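Local coordinates for MSM0271 protein (Mycobacterium smegmatis, PDB 5SUH) that forms double-ringed trimers that serve as building blocks of the RMM microcompartment shell, where it is probably involved in transport across the shell, at residues T31-Y36 with N129-L135; R138-I144 with L171-T177; A179-A183 with Q202-G208. All coordinates share one frame; numbering follows the deposited sequence.

Contact 1 (T31-Y36 with N129-L135); sequences TQIRVY and NRAEDQL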
loop_
_atom_site.group_PDB
_atom_site.type_symbol
_atom_site.label_atom_id
_atom_site.label_comp_id
_atom_site.label_asym_id
_atom_site.label_seq_id
_atom_site.Cartn_x
_atom_site.Cartn_y
_atom_site.Cartn_z
ATOM N N THR A 31 13.342 -7.690 -30.863
ATOM C CA THR A 31 12.632 -8.202 -29.685
ATOM C C THR A 31 13.034 -9.634 -29.302
ATOM O O THR A 31 12.748 -10.577 -30.041
ATOM C CB THR A 31 11.108 -8.172 -29.907
ATOM O OG1 THR A 31 10.682 -6.812 -30.052
ATOM C CG2 THR A 31 10.385 -8.774 -28.736
ATOM N N GLN A 32 13.671 -9.805 -28.141
ATOM C CA GLN A 32 14.103 -11.140 -27.728
ATOM C C GLN A 32 13.119 -11.879 -26.827
ATOM O O GLN A 32 12.692 -11.378 -25.791
ATOM C CB GLN A 32 15.454 -11.110 -27.022
ATOM C CG GLN A 32 15.892 -12.543 -26.695
ATOM C CD GLN A 32 16.961 -12.653 -25.635
ATOM O OE1 GLN A 32 17.830 -11.788 -25.516
ATOM N NE2 GLN A 32 16.912 -13.737 -24.860
ATOM N N ILE A 33 12.790 -13.099 -27.227
ATOM C CA ILE A 33 11.930 -13.939 -26.430
ATOM C C ILE A 33 12.701 -14.781 -25.405
ATOM O O ILE A 33 13.562 -15.577 -25.751
ATOM C CB ILE A 33 11.090 -14.824 -27.337
ATOM C CG1 ILE A 33 9.990 -13.937 -27.945
ATOM C CG2 ILE A 33 10.474 -15.956 -26.539
ATOM C CD1 ILE A 33 8.903 -14.673 -28.668
ATOM N N ARG A 34 12.389 -14.555 -24.135
ATOM C CA ARG A 34 13.022 -15.245 -23.019
ATOM C C ARG A 34 12.231 -16.505 -22.698
ATOM O O ARG A 34 12.802 -17.582 -22.518
ATOM C CB ARG A 34 13.026 -14.360 -21.769
ATOM C CG ARG A 34 13.633 -13.008 -21.965
ATOM C CD ARG A 34 14.729 -12.728 -21.013
ATOM N NE ARG A 34 14.436 -13.116 -19.643
ATOM C CZ ARG A 34 15.401 -13.286 -18.740
ATOM N NH1 ARG A 34 16.671 -13.097 -19.092
ATOM N NH2 ARG A 34 15.115 -13.683 -17.514
ATOM N N VAL A 35 10.903 -16.348 -22.650
ATOM C CA VAL A 35 9.979 -17.449 -22.398
ATOM C C VAL A 35 8.813 -17.399 -23.398
ATOM O O VAL A 35 8.252 -16.330 -23.625
ATOM C CB VAL A 35 9.395 -17.394 -20.969
ATOM C CG1 VAL A 35 8.414 -18.539 -20.759
ATOM C CG2 VAL A 35 10.473 -17.449 -19.948
ATOM N N TYR A 36 8.473 -18.540 -24.008
ATOM C CA TYR A 36 7.296 -18.657 -24.894
ATOM C C TYR A 36 6.649 -20.029 -24.703
ATOM O O TYR A 36 7.191 -21.036 -25.167
ATOM C CB TYR A 36 7.682 -18.464 -26.380
ATOM C CG TYR A 36 6.539 -18.670 -27.376
ATOM C CD1 TYR A 36 6.269 -19.932 -27.927
ATOM C CD2 TYR A 36 5.736 -17.606 -27.770
ATOM C CE1 TYR A 36 5.214 -20.120 -28.820
ATOM C CE2 TYR A 36 4.684 -17.784 -28.671
ATOM C CZ TYR A 36 4.429 -19.029 -29.188
ATOM O OH TYR A 36 3.391 -19.163 -30.074
ATOM N N ASN A 129 10.385 -14.068 -34.660
ATOM C CA ASN A 129 10.932 -15.075 -33.743
ATOM C C ASN A 129 10.379 -16.504 -33.940
ATOM O O ASN A 129 9.350 -16.715 -34.602
ATOM C CB ASN A 129 10.693 -14.648 -32.292
ATOM C CG ASN A 129 11.542 -13.464 -31.882
ATOM O OD1 ASN A 129 12.734 -13.592 -31.670
ATOM N ND2 ASN A 129 10.911 -12.317 -31.701
ATOM N N ARG A 130 11.048 -17.472 -33.317
ATOM C CA ARG A 130 10.555 -18.848 -33.243
ATOM C C ARG A 130 10.520 -19.357 -31.814
ATOM O O ARG A 130 11.187 -18.806 -30.931
ATOM C CB ARG A 130 11.422 -19.791 -34.080
ATOM C CG ARG A 130 11.664 -19.335 -35.484
ATOM C CD ARG A 130 12.745 -20.144 -36.138
ATOM N NE ARG A 130 12.976 -19.659 -37.500
ATOM C CZ ARG A 130 13.964 -20.038 -38.305
ATOM N NH1 ARG A 130 14.896 -20.875 -37.892
ATOM N NH2 ARG A 130 14.035 -19.529 -39.524
ATOM N N ALA A 131 9.759 -20.424 -31.591
ATOM C CA ALA A 131 9.507 -20.919 -30.233
ATOM C C ALA A 131 10.830 -21.338 -29.562
ATOM O O ALA A 131 11.026 -21.160 -28.367
ATOM C CB ALA A 131 8.532 -22.099 -30.267
ATOM N N GLU A 132 11.760 -21.864 -30.342
ATOM C CA GLU A 132 12.962 -22.393 -29.737
ATOM C C GLU A 132 14.018 -21.297 -29.588
ATOM O O GLU A 132 15.137 -21.574 -29.172
ATOM C CB GLU A 132 13.481 -23.614 -30.531
ATOM C CG GLU A 132 13.917 -23.397 -31.980
ATOM C CD GLU A 132 12.780 -23.471 -33.011
ATOM O OE1 GLU A 132 11.572 -23.474 -32.633
ATOM O OE2 GLU A 132 13.123 -23.581 -34.218
ATOM N N ASP A 133 13.637 -20.046 -29.862
ATOM C CA ASP A 133 14.520 -18.902 -29.577
ATOM C C ASP A 133 14.487 -18.561 -28.069
ATOM O O ASP A 133 15.336 -17.819 -27.595
ATOM C CB ASP A 133 14.083 -17.628 -30.340
ATOM C CG ASP A 133 14.410 -17.645 -31.816
ATOM O OD1 ASP A 133 15.353 -18.349 -32.250
ATOM O OD2 ASP A 133 13.695 -16.925 -32.548
ATOM N N GLN A 134 13.548 -19.135 -27.316
ATOM C CA GLN A 134 13.481 -18.887 -25.871
ATOM C C GLN A 134 14.673 -19.487 -25.100
ATOM O O GLN A 134 15.442 -20.311 -25.638
ATOM C CB GLN A 134 12.166 -19.418 -25.270
ATOM C CG GLN A 134 12.139 -20.927 -24.919
ATOM C CD GLN A 134 10.784 -21.377 -24.335
ATOM O OE1 GLN A 134 10.061 -20.583 -23.724
ATOM N NE2 GLN A 134 10.467 -22.655 -24.480
ATOM N N LEU A 135 14.835 -19.053 -23.848
ATOM C CA LEU A 135 15.843 -19.637 -22.950
ATOM C C LEU A 135 15.365 -20.960 -22.356
ATOM O O LEU A 135 14.207 -21.077 -21.939
ATOM C CB LEU A 135 16.191 -18.650 -21.837
ATOM C CG LEU A 135 16.959 -17.389 -22.263
ATOM C CD1 LEU A 135 17.069 -16.391 -21.111
ATOM C CD2 LEU A 135 18.349 -17.798 -22.688
#
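Ile33, Tyr36 and Gln134 make the close-packed side of this contact. Gln134 CG sits between its backbone N and carbonyl carbon (chi1 83°), and the rest of the chain runs straight out to bring OE1 to Tyr36 N at 2.6 Å. That bond is nearly linear at hydrogen (174°), although the donor is well tilted from the amide carbonyl plane. Backbone contacts flank it: Leu135 N donates to Arg34 O at 2.8 Å, and Gln134 CA approaches Ile33 O at 3.3 Å. The methyl of Ala131 meets Tyr36 CD1 obliquely at 3.9 Å, while Ile33 CD1 lies 4.0 Å from Asn129 CB; Leu124 of helix 113-127 touches Ile33, Tyr36 and Asn129. At the Thr31 end a separate polar tie forms: Asn129 ND2 donates to Thr31 O at 3.0 Å and is also bonded to Thr127 OG1, which helps fix the amide.

The loose, solvent-facing side is confined to exposed Gln32, which barely approaches Leu135, with NE2 to CG at 4.5 Å. Leu135 CD1 lies over one face of the Arg34 guanidinium, whose charge is paired with Glu71.

Glu71, on strand 66-73, pairs through backbone bonds with two consecutive residues, Arg34 and Val35, making a classic beta bulge. The loop between helix 113-127 and strand 138-145 packs against the first part of this edge strand, consistent with a link between two tandem BMC repeats.

Contact 2 (R138-I144 with L171-T177); sequences RVLFHDI and LLVYEMT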
loop_
_atom_site.group_PDB
_atom_site.type_symbol
_atom_site.label_atom_id
_atom_site.label_comp_id
_atom_site.label_asym_id
_atom_site.label_seq_id
_atom_site.Cartn_x
_atom_site.Cartn_y
_atom_site.Cartn_z
ATOM N N ARG A 138 16.641 -22.954 -16.298
ATOM C CA ARG A 138 17.784 -23.248 -15.445
ATOM C C ARG A 138 17.328 -23.354 -14.006
ATOM O O ARG A 138 16.786 -22.401 -13.453
ATOM C CB ARG A 138 18.878 -22.189 -15.548
ATOM C CG ARG A 138 19.968 -22.405 -14.508
ATOM C CD ARG A 138 21.322 -21.947 -14.995
ATOM N NE ARG A 138 21.372 -20.513 -15.257
ATOM C CZ ARG A 138 21.799 -19.606 -14.378
ATOM N NH1 ARG A 138 22.232 -19.990 -13.178
ATOM N NH2 ARG A 138 21.807 -18.318 -14.707
ATOM N N VAL A 139 17.529 -24.528 -13.416
ATOM C CA VAL A 139 17.171 -24.759 -12.032
ATOM C C VAL A 139 18.193 -24.140 -11.073
ATOM O O VAL A 139 19.385 -24.400 -11.188
ATOM C CB VAL A 139 17.026 -26.228 -11.798
ATOM C CG1 VAL A 139 16.884 -26.495 -10.336
ATOM C CG2 VAL A 139 15.813 -26.730 -12.598
ATOM N N LEU A 140 17.725 -23.295 -10.156
ATOM C CA LEU A 140 18.618 -22.581 -9.224
ATOM C C LEU A 140 18.681 -23.255 -7.855
ATOM O O LEU A 140 19.708 -23.250 -7.207
ATOM C CB LEU A 140 18.170 -21.121 -9.033
ATOM C CG LEU A 140 18.238 -20.208 -10.273
ATOM C CD1 LEU A 140 17.767 -18.783 -9.998
ATOM C CD2 LEU A 140 19.627 -20.206 -10.835
ATOM N N PHE A 141 17.561 -23.827 -7.422
ATOM C CA PHE A 141 17.464 -24.457 -6.114
ATOM C C PHE A 141 16.163 -25.269 -5.992
ATOM O O PHE A 141 15.144 -24.935 -6.604
ATOM C CB PHE A 141 17.541 -23.390 -4.995
ATOM C CG PHE A 141 17.600 -23.965 -3.601
ATOM C CD1 PHE A 141 18.816 -24.395 -3.058
ATOM C CD2 PHE A 141 16.440 -24.096 -2.836
ATOM C CE1 PHE A 141 18.877 -24.938 -1.780
ATOM C CE2 PHE A 141 16.488 -24.647 -1.552
ATOM C CZ PHE A 141 17.712 -25.072 -1.028
ATOM N N HIS A 142 16.221 -26.366 -5.252
ATOM C CA HIS A 142 15.002 -27.047 -4.786
ATOM C C HIS A 142 15.324 -27.834 -3.498
ATOM O O HIS A 142 16.475 -28.215 -3.258
ATOM C CB HIS A 142 14.365 -27.944 -5.871
ATOM C CG HIS A 142 15.262 -29.027 -6.379
ATOM N ND1 HIS A 142 15.647 -30.109 -5.600
ATOM C CD2 HIS A 142 15.841 -29.211 -7.581
ATOM C CE1 HIS A 142 16.432 -30.893 -6.306
ATOM N NE2 HIS A 142 16.566 -30.380 -7.515
ATOM N N ASP A 143 14.306 -28.022 -2.665
ATOM C CA ASP A 143 14.434 -28.731 -1.405
ATOM C C ASP A 143 13.068 -29.089 -0.831
ATOM O O ASP A 143 12.062 -28.436 -1.150
ATOM C CB ASP A 143 15.203 -27.885 -0.395
ATOM C CG ASP A 143 15.806 -28.711 0.736
ATOM O OD1 ASP A 143 15.727 -29.968 0.713
ATOM O OD2 ASP A 143 16.355 -28.086 1.665
ATOM N N ILE A 144 13.032 -30.130 0.007
ATOM C CA ILE A 144 11.804 -30.535 0.699
ATOM C C ILE A 144 12.047 -30.444 2.205
ATOM O O ILE A 144 12.834 -31.197 2.752
ATOM C CB ILE A 144 11.364 -31.966 0.301
ATOM C CG1 ILE A 144 10.917 -31.989 -1.154
ATOM C CG2 ILE A 144 10.209 -32.468 1.176
ATOM C CD1 ILE A 144 10.583 -33.368 -1.661
ATOM N N LEU A 171 6.991 -29.006 3.100
ATOM C CA LEU A 171 7.073 -27.875 2.183
ATOM C C LEU A 171 8.100 -28.096 1.058
ATOM O O LEU A 171 9.265 -28.407 1.331
ATOM C CB LEU A 171 7.432 -26.619 2.959
ATOM C CG LEU A 171 7.798 -25.386 2.153
ATOM C CD1 LEU A 171 6.544 -24.870 1.440
ATOM C CD2 LEU A 171 8.415 -24.351 3.090
ATOM N N LEU A 172 7.664 -27.948 -0.196
ATOM C CA LEU A 172 8.594 -27.957 -1.327
ATOM C C LEU A 172 8.864 -26.546 -1.828
ATOM O O LEU A 172 7.921 -25.789 -2.104
ATOM C CB LEU A 172 8.039 -28.787 -2.474
ATOM C CG LEU A 172 8.660 -28.573 -3.854
ATOM C CD1 LEU A 172 10.118 -29.042 -3.919
ATOM C CD2 LEU A 172 7.807 -29.271 -4.894
ATOM N N VAL A 173 10.137 -26.182 -1.941
ATOM C CA VAL A 173 10.473 -24.897 -2.559
ATOM C C VAL A 173 11.258 -25.206 -3.827
ATOM O O VAL A 173 12.073 -26.137 -3.847
ATOM C CB VAL A 173 11.289 -23.934 -1.621
ATOM C CG1 VAL A 173 10.413 -23.366 -0.491
ATOM C CG2 VAL A 173 12.529 -24.619 -1.049
ATOM N N TYR A 174 10.989 -24.445 -4.889
ATOM C CA TYR A 174 11.624 -24.668 -6.188
ATOM C C TYR A 174 11.909 -23.329 -6.874
ATOM O O TYR A 174 10.995 -22.505 -7.099
ATOM C CB TYR A 174 10.724 -25.515 -7.081
ATOM C CG TYR A 174 11.440 -26.452 -8.016
ATOM C CD1 TYR A 174 11.259 -27.831 -7.908
ATOM C CD2 TYR A 174 12.275 -25.971 -9.031
ATOM C CE1 TYR A 174 11.909 -28.715 -8.776
ATOM C CE2 TYR A 174 12.925 -26.844 -9.892
ATOM C CZ TYR A 174 12.728 -28.221 -9.760
ATOM O OH TYR A 174 13.360 -29.116 -10.603
ATOM N N GLU A 175 13.171 -23.110 -7.205
ATOM C CA GLU A 175 13.572 -21.858 -7.805
ATOM C C GLU A 175 14.212 -22.083 -9.178
ATOM O O GLU A 175 15.080 -22.949 -9.330
ATOM C CB GLU A 175 14.536 -21.106 -6.864
ATOM C CG GLU A 175 14.830 -19.667 -7.322
ATOM C CD GLU A 175 15.644 -18.846 -6.324
ATOM O OE1 GLU A 175 16.249 -19.416 -5.386
ATOM O OE2 GLU A 175 15.665 -17.610 -6.477
ATOM N N MET A 176 13.838 -21.245 -10.145
ATOM C CA MET A 176 14.291 -21.362 -11.541
ATOM C C MET A 176 14.448 -20.002 -12.218
ATOM O O MET A 176 13.954 -18.979 -11.707
ATOM C CB MET A 176 13.292 -22.183 -12.342
ATOM C CG MET A 176 11.924 -21.468 -12.359
ATOM S SD MET A 176 10.562 -22.598 -12.277
ATOM C CE MET A 176 10.629 -23.083 -10.556
ATOM N N THR A 177 15.094 -19.997 -13.383
ATOM C CA THR A 177 15.147 -18.787 -14.188
ATOM C C THR A 177 15.232 -19.141 -15.695
ATOM O O THR A 177 15.868 -20.130 -16.067
ATOM C CB THR A 177 16.309 -17.843 -13.753
ATOM O OG1 THR A 177 16.144 -16.594 -14.413
ATOM C CG2 THR A 177 17.725 -18.413 -14.062
#
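His142 and Tyr174 meet across a non-hydrogen-bonded pair, with their side chains running alongside one another on the same face of the sheet. His142 CB stands over one face of the Tyr174 ring, 3.8 Å from its centroid and only 15° off the normal, a CH-pi contact. The two rings are oblique, with planes at 38°. Tyr174 is also met in plane at its edge by Val139 CG2, 4.0 Å from CE2. A chi1 of 59° turns the imidazole of His142 back over its own backbone and holds it next to the phenol, where CD2 comes 3.9 Å from Tyr174 OH.

The opposite face of the sheet carries Phe141, Val173, Glu175 and Thr177. Val173 CG2 touches the edge of the Phe141 ring at CE2, 4.0 Å away in the ring plane. Thr177 CG2 lies over one face of the Arg138 guanidinium, near its rim, and also approaches Leu140 CD1 at 4.1 Å.

Behind these groups is an antiparallel backbone pairing interrupted by a classic beta bulge. Glu175 O accepts from both Leu140 N at 2.8 Å and Phe141 N at 3.3 Å, the two donors arriving from the same face of its plane. Glu175 N returns a bond to Phe141 O at 2.8 Å. Beyond the bulge the pairing is regular, and Asp143 with Val173 is the next hydrogen-bonded pair.

Further out, Tyr174 OH bonds to Thr227, and Glu175 makes a salt bridge to Arg209, while Asp143 pairs with Arg80 of a third subunit. Strand 138-145 is outermost in its sheet within the chain; strand 170-177 lies between it and strand 208-214, and helix 216-232 covers the face bearing Tyr174 and Ile144.

Contact 3 (A179-A183 with Q202-G208); sequences ALFAA and QMIGAAG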
loop_
_atom_site.group_PDB
_atom_site.type_symbol
_atom_site.label_atom_id
_atom_site.label_comp_id
_atom_site.label_asym_id
_atom_site.label_seq_id
_atom_site.Cartn_x
_atom_site.Cartn_y
_atom_site.Cartn_z
ATOM N N ALA A 179 12.021 -16.432 -14.735
ATOM C CA ALA A 179 10.993 -16.511 -13.719
ATOM C C ALA A 179 9.651 -17.053 -14.210
ATOM O O ALA A 179 8.929 -17.689 -13.438
ATOM C CB ALA A 179 10.787 -15.111 -13.088
ATOM N N LEU A 180 9.300 -16.797 -15.469
ATOM C CA LEU A 180 7.937 -17.084 -15.892
ATOM C C LEU A 180 7.699 -18.601 -16.001
ATOM O O LEU A 180 6.540 -19.057 -15.964
ATOM C CB LEU A 180 7.607 -16.393 -17.212
ATOM C CG LEU A 180 6.109 -16.282 -17.558
ATOM C CD1 LEU A 180 5.329 -15.740 -16.368
ATOM C CD2 LEU A 180 5.843 -15.426 -18.780
ATOM N N PHE A 181 8.780 -19.386 -16.018
ATOM C CA PHE A 181 8.642 -20.851 -16.079
ATOM C C PHE A 181 8.011 -21.402 -14.808
ATOM O O PHE A 181 7.585 -22.560 -14.764
ATOM C CB PHE A 181 9.985 -21.536 -16.294
ATOM C CG PHE A 181 10.453 -21.528 -17.720
ATOM C CD1 PHE A 181 9.653 -22.024 -18.740
ATOM C CD2 PHE A 181 11.691 -20.989 -18.049
ATOM C CE1 PHE A 181 10.098 -22.025 -20.065
ATOM C CE2 PHE A 181 12.133 -20.975 -19.365
ATOM C CZ PHE A 181 11.329 -21.496 -20.372
ATOM N N ALA A 182 7.951 -20.571 -13.773
ATOM C CA ALA A 182 7.311 -20.960 -12.525
ATOM C C ALA A 182 5.833 -21.274 -12.771
ATOM O O ALA A 182 5.203 -22.048 -12.025
ATOM C CB ALA A 182 7.478 -19.882 -11.486
ATOM N N ALA A 183 5.282 -20.638 -13.803
ATOM C CA ALA A 183 3.887 -20.837 -14.184
ATOM C C ALA A 183 3.615 -22.285 -14.580
ATOM O O ALA A 183 2.666 -22.897 -14.084
ATOM C CB ALA A 183 3.508 -19.906 -15.317
ATOM N N GLN A 202 5.773 -17.182 -7.489
ATOM C CA GLN A 202 6.328 -15.898 -7.929
ATOM C C GLN A 202 6.843 -16.045 -9.364
ATOM O O GLN A 202 7.868 -16.693 -9.591
ATOM C CB GLN A 202 7.447 -15.462 -7.001
ATOM C CG GLN A 202 7.642 -13.953 -6.901
ATOM C CD GLN A 202 8.892 -13.571 -6.109
ATOM O OE1 GLN A 202 9.146 -14.090 -5.015
ATOM N NE2 GLN A 202 9.659 -12.633 -6.649
ATOM N N MET A 203 6.130 -15.487 -10.339
ATOM C CA MET A 203 6.525 -15.693 -11.735
ATOM C C MET A 203 7.135 -14.460 -12.438
ATOM O O MET A 203 7.368 -14.485 -13.641
ATOM C CB MET A 203 5.354 -16.246 -12.533
ATOM C CG MET A 203 4.199 -15.329 -12.706
ATOM S SD MET A 203 2.875 -16.219 -13.505
ATOM C CE MET A 203 2.314 -17.177 -12.157
ATOM N N ILE A 204 7.353 -13.382 -11.689
ATOM C CA ILE A 204 7.873 -12.124 -12.224
ATOM C C ILE A 204 9.143 -11.672 -11.496
ATOM O O ILE A 204 9.138 -11.527 -10.280
ATOM C CB ILE A 204 6.851 -11.003 -12.097
ATOM C CG1 ILE A 204 5.596 -11.324 -12.894
ATOM C CG2 ILE A 204 7.450 -9.709 -12.580
ATOM C CD1 ILE A 204 4.481 -10.325 -12.639
ATOM N N GLY A 205 10.216 -11.421 -12.240
ATOM C CA GLY A 205 11.477 -10.983 -11.660
ATOM C C GLY A 205 12.714 -11.630 -12.281
ATOM O O GLY A 205 12.671 -12.218 -13.368
ATOM N N ALA A 206 13.827 -11.559 -11.566
ATOM C CA ALA A 206 15.035 -12.222 -12.027
ATOM C C ALA A 206 14.936 -13.758 -11.873
ATOM O O ALA A 206 15.540 -14.490 -12.658
ATOM C CB ALA A 206 16.223 -11.698 -11.287
ATOM N N ALA A 207 14.169 -14.238 -10.892
ATOM C CA ALA A 207 14.016 -15.693 -10.654
ATOM C C ALA A 207 12.602 -16.027 -10.242
ATOM O O ALA A 207 11.919 -15.210 -9.640
ATOM C CB ALA A 207 14.997 -16.207 -9.581
ATOM N N GLY A 208 12.131 -17.205 -10.623
ATOM C CA GLY A 208 10.809 -17.634 -10.199
ATOM C C GLY A 208 10.893 -18.502 -8.949
ATOM O O GLY A 208 11.854 -19.251 -8.756
HETATM O O HOH W 1 13.241 -13.725 -15.473
#
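Two peptide planes, not aromatic rings, are the flat groups here. The methyl of Ala179 stands over one face of the Ala207-Gly208 peptide, with CB 3.5 Å from Ala207 C and displaced almost entirely along the normal. Conversely, Met203 O lies above a face of the Ala179-Leu180 peptide, 3.5 Å from Ala179 C. At the edge of the peptide preceding Ala179, its N-H points to a water, with N to the water oxygen at 3.1 Å; that water donates to Gly205 O at 2.7 Å. Leu180 N bonds to Glu71 OE1.

Gly208 has no side chain, which lets its backbone come close: its CA is 3.7 Å from Ala179 CA. Beside this, the apolar contact centres on Met203. Its chi1 of 67° sends CG toward Leu180, and a bend at chi3 folds the methyl end round. The thioether then crosses Leu180, with SD 3.8 Å from Leu180 CD1, and SD also lies 4.2 Å from Ala183 CB. Phe46 of helix 44-49 packs on both Met203 and Ala183.

No direct hydrogen bond joins the two segments. Small residues and one thioether do the work, implying that the turn leading into helix 182-192 is fitted to this loop by close backbone approach and shape, with a single bridging water meeting the polar Ala179 N and Gly205 O.

How the contacts relate
Contact 3 is the buried one, its centre about 7 Å from that of the chain; contacts 1 and 2 lie farther out, at about 16 and 14 Å, and are partly buried. Contacts 2 and 3 share the second BMC unit and meet directly: Thr177 OG1 and Ala206 O, 2.8 Å apart, probably bond, tying the loop to strand 170-177. Contact 1 reaches contact 3 by packing, through Val35 and Gln134 on Phe181, and leads along the sequence into contact 2. Their chemistry differs accordingly: side-chain amides grip backbone at contact 1, regular strand pairing dominates contact 2, and contact 3 relies on apolar fit and water.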